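Local coordinates for protein esterase (Sinorhizobium meliloti 1021, PDB 4TX1) that is a carbohydrate acetylesterase of the SGNH-hydrolase family, probably cleaving acetyl and aryl esters by hydrolysis, at residues Asp93-Met98 / Glu137-Leu142. Residues are numbered along the deposited sequence; the frame is centred on the assembly and turned at random.
Sequences DLIVFM and EGPEIL
Leu94, Ile95 and Val96 pair with Glu140, Ile141 and Leu142 as neighbouring parallel strands, joined by four backbone hydrogen bonds. Glu140 N reaches Asp93 O from above the carbonyl plane, at 2.9 Å; further along, Glu140 O accepts from Ile95 N, Ile95 O from Leu142 N (174° at the hydrogen), and Leu142 O from Phe97 N at 2.8 Å.

On one face, Leu94 has CG anti to its backbone N (chi1 -177°), and its CD1 lies over the neighbouring strand, 3.5 Å from Glu140 O and 4.1 Å from CB of Leu142. Val96 and Leu142 run side by side, CG1 of Val96 meeting CD1 of Leu142 at 4.0 Å. Helix 205-223 packs here, with Leu223 on Leu94 and Leu215 and Val218 on Leu142.

The other face carries Ile95, Phe97 and Ile141. The chi2 of Ile95, 97°, departs from a staggered value and places CD1 against the Pro139 ring, only 3.3 Å from CB, a tight contact. CG2 of the same Ile95 sits over one face of the Phe97 ring, offset toward the rim, while Ile141 CG2 approaches Phe97 CE2 obliquely at 3.8 Å. Val126, Leu122 and Val123 of helix 112-127 cover this side.

Because that helix links the two strands, the unit is a beta-alpha-beta crossover within the central parallel sheet, flanked by helices, of the three-layer alpha/beta/alpha SGNH-hydrolase fold.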
loop_
_atom_site.group_PDB
_atom_site.type_symbol
_atom_site.label_atom_id
_atom_site.label_comp_id
_atom_site.label_asym_id
_atom_site.label_seq_id
_atom_site.Cartn_x
_atom_site.Cartn_y
_atom_site.Cartn_z
ATOM N N ASP A 93 -24.862 -16.915 0.988
ATOM C CA ASP A 93 -26.293 -16.623 1.260
ATOM C C ASP A 93 -26.522 -15.587 2.333
ATOM O O ASP A 93 -27.450 -14.779 2.244
ATOM C CB ASP A 93 -27.041 -17.928 1.582
ATOM C CG ASP A 93 -26.970 -18.904 0.422
ATOM O OD1 ASP A 93 -27.479 -18.587 -0.660
ATOM O OD2 ASP A 93 -26.264 -19.893 0.527
ATOM N N LEU A 94 -25.583 -15.497 3.297
ATOM C CA LEU A 94 -25.672 -14.563 4.378
ATOM C C LEU A 94 -24.284 -14.190 4.886
ATOM O O LEU A 94 -23.466 -15.076 5.094
ATOM C CB LEU A 94 -26.364 -15.199 5.594
ATOM C CG LEU A 94 -26.639 -14.396 6.840
ATOM C CD1 LEU A 94 -27.510 -13.147 6.650
ATOM C CD2 LEU A 94 -27.226 -15.360 7.927
ATOM N N ILE A 95 -24.115 -12.915 5.119
ATOM C CA ILE A 95 -22.887 -12.418 5.803
ATOM C C ILE A 95 -23.389 -11.933 7.146
ATOM O O ILE A 95 -24.329 -11.095 7.213
ATOM C CB ILE A 95 -22.211 -11.296 5.003
ATOM C CG1 ILE A 95 -21.721 -11.894 3.659
ATOM C CG2 ILE A 95 -21.055 -10.743 5.875
ATOM C CD1 ILE A 95 -22.547 -11.732 2.486
ATOM N N VAL A 96 -22.770 -12.402 8.220
ATOM C CA VAL A 96 -23.035 -11.932 9.578
ATOM C C VAL A 96 -21.839 -11.120 10.093
ATOM O O VAL A 96 -20.749 -11.704 10.209
ATOM C CB VAL A 96 -23.268 -13.131 10.547
ATOM C CG1 VAL A 96 -23.674 -12.592 11.962
ATOM C CG2 VAL A 96 -24.364 -14.034 9.892
ATOM N N PHE A 97 -22.048 -9.856 10.404
ATOM C CA PHE A 97 -20.998 -8.986 10.943
ATOM C C PHE A 97 -21.141 -8.887 12.453
ATOM O O PHE A 97 -22.234 -8.640 12.983
ATOM C CB PHE A 97 -21.076 -7.590 10.396
ATOM C CG PHE A 97 -20.754 -7.481 8.909
ATOM C CD1 PHE A 97 -19.484 -7.790 8.461
ATOM C CD2 PHE A 97 -21.670 -7.047 7.982
ATOM C CE1 PHE A 97 -19.149 -7.663 7.162
ATOM C CE2 PHE A 97 -21.362 -6.869 6.655
ATOM C CZ PHE A 97 -20.094 -7.249 6.213
ATOM N N MET A 98 -20.036 -9.089 13.136
ATOM C CA MET A 98 -19.983 -8.662 14.529
ATOM C C MET A 98 -18.680 -7.918 14.825
ATOM O O MET A 98 -17.631 -8.526 15.169
ATOM C CB MET A 98 -20.251 -9.827 15.530
ATOM C CG MET A 98 -20.488 -9.262 16.925
ATOM S SD MET A 98 -21.092 -10.448 18.163
ATOM C CE MET A 98 -19.556 -11.282 18.532
ATOM N N GLU A 137 -28.166 -13.082 -7.376
ATOM C CA GLU A 137 -28.833 -12.836 -6.096
ATOM C C GLU A 137 -27.878 -12.470 -5.015
ATOM O O GLU A 137 -27.130 -13.322 -4.624
ATOM C CB GLU A 137 -29.494 -14.139 -5.657
ATOM C CG GLU A 137 -30.986 -14.147 -5.832
ATOM C CD GLU A 137 -31.409 -13.889 -7.275
ATOM O OE1 GLU A 137 -32.562 -14.227 -7.625
ATOM O OE2 GLU A 137 -30.607 -13.368 -8.060
ATOM N N GLY A 138 -27.885 -11.205 -4.594
ATOM C CA GLY A 138 -27.213 -10.682 -3.444
ATOM C C GLY A 138 -27.371 -11.463 -2.142
ATOM O O GLY A 138 -28.404 -11.992 -1.828
ATOM N N PRO A 139 -26.297 -11.564 -1.387
ATOM C CA PRO A 139 -26.431 -12.189 -0.087
ATOM C C PRO A 139 -27.247 -11.307 0.849
ATOM O O PRO A 139 -27.276 -10.082 0.711
ATOM C CB PRO A 139 -25.003 -12.314 0.421
ATOM C CG PRO A 139 -24.117 -11.757 -0.604
ATOM C CD PRO A 139 -24.904 -11.643 -1.866
ATOM N N GLU A 140 -27.907 -11.948 1.806
ATOM C CA GLU A 140 -28.498 -11.233 2.904
ATOM C C GLU A 140 -27.375 -10.809 3.868
ATOM O O GLU A 140 -26.311 -11.417 3.884
ATOM C CB GLU A 140 -29.452 -12.162 3.661
ATOM C CG GLU A 140 -30.613 -12.616 2.801
ATOM C CD GLU A 140 -31.553 -11.476 2.490
ATOM O OE1 GLU A 140 -31.800 -10.616 3.387
ATOM O OE2 GLU A 140 -32.058 -11.437 1.335
ATOM N N ILE A 141 -27.641 -9.776 4.628
ATOM C CA ILE A 141 -26.658 -9.255 5.610
ATOM C C ILE A 141 -27.296 -9.078 6.977
ATOM O O ILE A 141 -28.370 -8.434 7.109
ATOM C CB ILE A 141 -26.127 -7.909 5.109
ATOM C CG1 ILE A 141 -25.400 -8.063 3.763
ATOM C CG2 ILE A 141 -25.058 -7.370 6.078
ATOM C CD1 ILE A 141 -24.986 -6.718 3.124
ATOM N N LEU A 142 -26.637 -9.611 7.989
ATOM C CA LEU A 142 -27.025 -9.475 9.388
ATOM C C LEU A 142 -25.960 -8.660 10.135
ATOM O O LEU A 142 -24.803 -9.165 10.252
ATOM C CB LEU A 142 -27.158 -10.811 10.009
ATOM C CG LEU A 142 -27.877 -11.061 11.315
ATOM C CD1 LEU A 142 -27.644 -12.358 12.065
ATOM C CD2 LEU A 142 -28.725 -9.911 11.917
#